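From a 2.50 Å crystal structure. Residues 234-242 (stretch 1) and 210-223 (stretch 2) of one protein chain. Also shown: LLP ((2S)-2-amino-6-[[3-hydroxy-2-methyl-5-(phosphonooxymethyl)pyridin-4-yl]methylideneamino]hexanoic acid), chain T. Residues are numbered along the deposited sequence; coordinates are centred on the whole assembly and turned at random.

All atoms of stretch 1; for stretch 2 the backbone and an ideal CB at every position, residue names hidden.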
# COMPACT_ATOMS: atom_id res chain seq x y z
N HIS B 234 -26.40 -6.36 -22.44
CA HIS B 234 -25.42 -5.24 -22.33
C HIS B 234 -23.98 -5.65 -22.62
O HIS B 234 -23.60 -6.83 -22.53
CB HIS B 234 -25.51 -4.57 -20.95
CG HIS B 234 -25.08 -5.46 -19.82
ND1 HIS B 234 -23.75 -5.64 -19.48
CD2 HIS B 234 -25.80 -6.23 -18.96
CE1 HIS B 234 -23.67 -6.50 -18.48
NE2 HIS B 234 -24.90 -6.86 -18.13
N LEU B 235 -23.21 -4.64 -22.99
CA LEU B 235 -21.79 -4.77 -23.24
C LEU B 235 -21.04 -3.79 -22.37
O LEU B 235 -21.24 -2.56 -22.46
CB LEU B 235 -21.49 -4.42 -24.69
CG LEU B 235 -20.01 -4.42 -25.07
CD1 LEU B 235 -19.43 -5.82 -25.04
CD2 LEU B 235 -19.86 -3.80 -26.45
N ASP B 236 -20.17 -4.34 -21.52
CA ASP B 236 -19.40 -3.55 -20.55
C ASP B 236 -17.96 -3.39 -21.07
O ASP B 236 -17.22 -4.36 -21.22
CB ASP B 236 -19.43 -4.29 -19.20
CG ASP B 236 -18.78 -3.48 -18.06
OD1 ASP B 236 -17.81 -2.72 -18.28
OD2 ASP B 236 -19.18 -3.70 -16.91
N LEU B 237 -17.58 -2.17 -21.34
CA LEU B 237 -16.27 -1.87 -21.90
C LEU B 237 -15.17 -1.48 -20.90
O LEU B 237 -14.10 -1.01 -21.29
CB LEU B 237 -16.44 -0.75 -22.93
CG LEU B 237 -17.29 -1.20 -24.10
CD1 LEU B 237 -17.57 -0.01 -25.02
CD2 LEU B 237 -16.60 -2.33 -24.87
N GLY B 238 -15.42 -1.69 -19.62
CA GLY B 238 -14.45 -1.44 -18.58
C GLY B 238 -14.08 0.01 -18.51
O GLY B 238 -14.85 0.88 -18.95
N GLY B 239 -12.94 0.27 -17.88
CA GLY B 239 -12.39 1.62 -17.77
C GLY B 239 -11.12 1.65 -18.60
O GLY B 239 -11.04 0.96 -19.62
N GLY B 240 -10.14 2.41 -18.15
CA GLY B 240 -8.83 2.41 -18.75
C GLY B 240 -8.44 3.69 -19.46
O GLY B 240 -7.30 3.86 -19.87
N LEU B 241 -9.38 4.59 -19.62
CA LEU B 241 -9.08 5.82 -20.29
C LEU B 241 -8.11 6.63 -19.41
O LEU B 241 -8.38 6.87 -18.20
CB LEU B 241 -10.36 6.62 -20.58
CG LEU B 241 -10.14 7.98 -21.26
CD1 LEU B 241 -9.51 7.82 -22.64
CD2 LEU B 241 -11.45 8.74 -21.39
N GLY B 242 -7.01 7.07 -20.02
CA GLY B 242 -5.96 7.71 -19.29
C GLY B 242 -6.16 9.19 -19.05
O GLY B 242 -7.15 9.76 -19.51
N UNK B 210 -7.22 1.26 -29.21
CA UNK B 210 -7.40 -0.07 -28.62
C UNK B 210 -8.80 -0.33 -28.14
O UNK B 210 -9.25 -1.47 -28.09
CB UNK B 210 -6.43 -0.26 -27.45
N UNK B 211 -9.46 0.73 -27.71
CA UNK B 211 -10.82 0.59 -27.18
C UNK B 211 -11.75 0.15 -28.32
O UNK B 211 -12.50 -0.81 -28.21
CB UNK B 211 -11.30 1.90 -26.55
N UNK B 212 -11.60 0.81 -29.45
CA UNK B 212 -12.39 0.48 -30.63
C UNK B 212 -12.08 -0.91 -31.08
O UNK B 212 -12.96 -1.74 -31.32
CB UNK B 212 -12.13 1.47 -31.77
N UNK B 213 -10.80 -1.18 -31.22
CA UNK B 213 -10.40 -2.53 -31.59
C UNK B 213 -11.07 -3.57 -30.72
O UNK B 213 -11.56 -4.57 -31.21
CB UNK B 213 -8.88 -2.68 -31.50
N UNK B 214 -11.11 -3.32 -29.42
CA UNK B 214 -11.75 -4.23 -28.47
C UNK B 214 -13.25 -4.34 -28.68
O UNK B 214 -13.83 -5.44 -28.67
CB UNK B 214 -11.47 -3.77 -27.04
N UNK B 215 -13.89 -3.19 -28.86
CA UNK B 215 -15.30 -3.18 -29.17
C UNK B 215 -15.66 -4.05 -30.39
O UNK B 215 -16.46 -5.02 -30.29
CB UNK B 215 -15.75 -1.74 -29.41
N UNK B 216 -15.04 -3.74 -31.53
CA UNK B 216 -15.22 -4.54 -32.76
C UNK B 216 -15.25 -6.02 -32.47
O UNK B 216 -16.19 -6.71 -32.85
CB UNK B 216 -14.10 -4.24 -33.76
N UNK B 217 -14.24 -6.54 -31.79
CA UNK B 217 -14.13 -8.00 -31.62
C UNK B 217 -15.14 -8.54 -30.69
O UNK B 217 -15.47 -9.72 -30.75
CB UNK B 217 -12.74 -8.39 -31.12
N UNK B 218 -15.61 -7.69 -29.80
CA UNK B 218 -16.67 -8.11 -28.89
C UNK B 218 -18.06 -8.10 -29.57
O UNK B 218 -18.89 -8.97 -29.28
CB UNK B 218 -16.68 -7.20 -27.66
N UNK B 219 -18.28 -7.16 -30.49
CA UNK B 219 -19.51 -7.15 -31.30
C UNK B 219 -19.60 -8.38 -32.17
O UNK B 219 -20.60 -9.10 -32.15
CB UNK B 219 -19.57 -5.90 -32.17
N UNK B 220 -18.52 -8.68 -32.87
CA UNK B 220 -18.39 -9.94 -33.59
C UNK B 220 -18.79 -11.08 -32.70
O UNK B 220 -19.58 -11.96 -33.11
CB UNK B 220 -16.96 -10.14 -34.10
N UNK B 221 -18.24 -11.12 -31.49
CA UNK B 221 -18.54 -12.22 -30.56
C UNK B 221 -20.01 -12.24 -30.15
O UNK B 221 -20.59 -13.31 -29.93
CB UNK B 221 -17.66 -12.11 -29.31
N UNK B 222 -20.59 -11.05 -29.97
CA UNK B 222 -21.97 -10.98 -29.56
C UNK B 222 -22.86 -11.62 -30.62
O UNK B 222 -23.68 -12.50 -30.31
CB UNK B 222 -22.38 -9.53 -29.30
N UNK B 223 -22.61 -11.21 -31.86
CA UNK B 223 -23.30 -11.77 -33.02
C UNK B 223 -23.16 -13.28 -33.10
O UNK B 223 -24.15 -13.99 -33.20
CB UNK B 223 -22.77 -11.14 -34.31
N1 LLP T . -12.73 -1.95 -14.32
C2 LLP T . -11.91 -2.95 -13.96
C2' LLP T . -12.39 -4.37 -14.09
C3 LLP T . -10.58 -2.61 -13.42
O3 LLP T . -9.72 -3.58 -13.07
C4 LLP T . -10.19 -1.20 -13.32
C4' LLP T . -8.86 -0.74 -12.82
C5 LLP T . -11.18 -0.18 -13.76
C6 LLP T . -12.41 -0.63 -14.22
C5' LLP T . -10.91 1.30 -13.68
OP4 LLP T . -9.83 1.68 -14.44
P LLP T . -9.38 3.21 -14.61
OP1 LLP T . -9.37 3.75 -13.19
OP2 LLP T . -8.05 3.21 -15.41
OP3 LLP T . -10.34 3.88 -15.61
N LLP T . -3.24 1.31 -8.90
CA LLP T . -3.03 1.67 -10.36
CB LLP T . -4.36 1.65 -11.12
CG LLP T . -4.68 0.37 -11.87
CD LLP T . -6.09 -0.11 -11.60
CE LLP T . -6.44 -1.27 -12.55
NZ LLP T . -7.84 -1.75 -12.58
C LLP T . -2.50 3.08 -10.44
O LLP T . -2.39 3.78 -9.45
OXT LLP T . -2.18 3.59 -11.50

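Stretch 1 offers the helix little polarity to answer. Leu235 and Leu237 send their side chains toward it, His234 and Asp236 point away, and the Asp236 carboxylate is engaged locally, accepting a hydrogen bond from Gly238 N to OD1 at 2.9 Å. The strand and helix run roughly antiparallel, at 148°, with axes 10.5 Å apart at closest approach.

Position 210 is out of reach of stretch 1 and its phi of -64° admits many residues, proline among them; it is Pro210.

Position 211 points toward the glycine run, yet its ideal CB has nothing of stretch 1 within 5.5 Å. A long apolar or aromatic side chain could cross the gap. The residue is Phe211, chi1 m, whose ring edge meets the backbone: CE1 lies 3.7 Å from Gly239 O and CZ 3.7 Å from Gly240 C. An ideal CB on Gly240 would sit 3.6 Å from Phe211 CE1, a close contact and not a clash; it is the backbone angles of Gly240 that call for glycine, because a CB there would be jammed against the carbonyl O of the residue before. Gly240 N meanwhile donates a hydrogen bond to LLP OP3 at 2.9 Å, so the same short loop touches both the ring and the ligand phosphate.

Positions 212 and 213 are out of reach, and stretch 1 sets no preference; they are Ile212 and Glu213.

Position 214 points toward stretch 1 but finds no atom of it near the ideal CB. Small or medium apolar residues would suit. Ala214 stays short, its CB 5.8 Å from Leu237 CD2, the nearest atom of stretch 1, and makes no contact.

Position 215 points sideways, with its ideal CB 4.7 Å from Leu237 CD2 and 5.5 Å from Leu235 CD2. An apolar side chain that bends back, such as leucine or methionine, would fit. Leu215, with chi1 t, brings its end nearer: CD1 packs 3.4 Å from Leu235 CD2, the closest contact between the stretches, and 4.4 Å from Leu237 CD2.

Positions 216 and 217 are out of reach and free to be polar as far as stretch 1 is concerned; they are Asp216 and Lys217.

Position 218 points toward Leu235, whose CD1 is only 4.0 Å from the ideal CB. Apolar groups are favoured, provided their bulk passes alongside. Leu218 places CD1 4.0 Å from Leu235 CD1 and 4.2 Å from Leu237 CD2, touching both leucines.

Position 219 points sideways with nothing near its CB, but leucine, isoleucine or methionine, turned back toward stretch 1, could plausibly touch it. Leu219 just does, CD2 lying 4.3 Å from Leu235 CD2.

Positions 220 and 221 are out of reach; they are Ile220 and Leu221.

Position 222, one turn beyond 218, points toward stretch 1 across an empty margin, and a longer aliphatic chain could bridge it. Ile222, chi1 m and chi2 t, extends CD1 to 4.1 Å from Leu235 CD1.

Position 223 is out of reach and holds Asp223, hydrogen-bonded elsewhere in the structure.

Stretch 2 210-223: PFIEALDKLLILID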
# COMPACT_ATOMS: atom_id res chain seq x y z
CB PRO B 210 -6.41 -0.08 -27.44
CG PRO B 210 -5.61 1.14 -27.54
CD PRO B 210 -6.33 2.11 -28.42
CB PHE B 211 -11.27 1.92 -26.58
CG PHE B 211 -10.50 2.32 -25.36
CD1 PHE B 211 -10.68 1.64 -24.15
CD2 PHE B 211 -9.58 3.36 -25.40
CE1 PHE B 211 -9.96 1.99 -23.00
CE2 PHE B 211 -8.86 3.71 -24.26
CZ PHE B 211 -9.04 3.02 -23.06
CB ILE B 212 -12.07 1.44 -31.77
CG1 ILE B 212 -12.37 2.89 -31.40
CG2 ILE B 212 -12.90 1.07 -32.98
CD1 ILE B 212 -13.79 3.15 -30.94
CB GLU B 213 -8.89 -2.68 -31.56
CG GLU B 213 -8.49 -3.97 -32.26
CD GLU B 213 -7.04 -4.05 -32.73
OE1 GLU B 213 -6.27 -3.05 -32.63
OE2 GLU B 213 -6.68 -5.13 -33.23
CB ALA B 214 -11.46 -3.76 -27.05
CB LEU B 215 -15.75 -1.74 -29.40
CG LEU B 215 -17.18 -1.52 -29.88
CD1 LEU B 215 -18.13 -2.29 -29.00
CD2 LEU B 215 -17.47 -0.05 -29.85
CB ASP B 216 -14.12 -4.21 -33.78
CG ASP B 216 -14.26 -2.79 -34.37
OD1 ASP B 216 -15.32 -2.15 -34.15
OD2 ASP B 216 -13.32 -2.30 -35.05
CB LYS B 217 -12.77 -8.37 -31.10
CG LYS B 217 -11.73 -7.56 -31.87
CD LYS B 217 -10.94 -8.45 -32.77
CE LYS B 217 -9.72 -7.68 -33.17
NZ LYS B 217 -8.82 -8.53 -33.97
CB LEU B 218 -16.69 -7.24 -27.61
CG LEU B 218 -15.44 -7.32 -26.73
CD1 LEU B 218 -15.49 -6.27 -25.63
CD2 LEU B 218 -15.20 -8.69 -26.13
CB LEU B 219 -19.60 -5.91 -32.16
CG LEU B 219 -19.71 -4.61 -31.36
CD1 LEU B 219 -19.71 -3.39 -32.26
CD2 LEU B 219 -20.97 -4.62 -30.50
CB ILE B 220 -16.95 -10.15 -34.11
CG1 ILE B 220 -16.68 -9.23 -35.28
CG2 ILE B 220 -16.68 -11.59 -34.50
CD1 ILE B 220 -15.20 -9.00 -35.54
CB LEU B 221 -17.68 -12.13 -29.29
CG LEU B 221 -18.10 -13.01 -28.10
CD1 LEU B 221 -18.00 -14.48 -28.46
CD2 LEU B 221 -17.26 -12.75 -26.86
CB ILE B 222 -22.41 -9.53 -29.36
CG1 ILE B 222 -21.90 -9.05 -27.99
CG2 ILE B 222 -23.93 -9.42 -29.46
CD1 ILE B 222 -21.95 -7.55 -27.82
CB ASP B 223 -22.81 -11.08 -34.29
CG ASP B 223 -23.21 -9.61 -34.32
OD1 ASP B 223 -24.05 -9.19 -33.49
OD2 ASP B 223 -22.69 -8.86 -35.17
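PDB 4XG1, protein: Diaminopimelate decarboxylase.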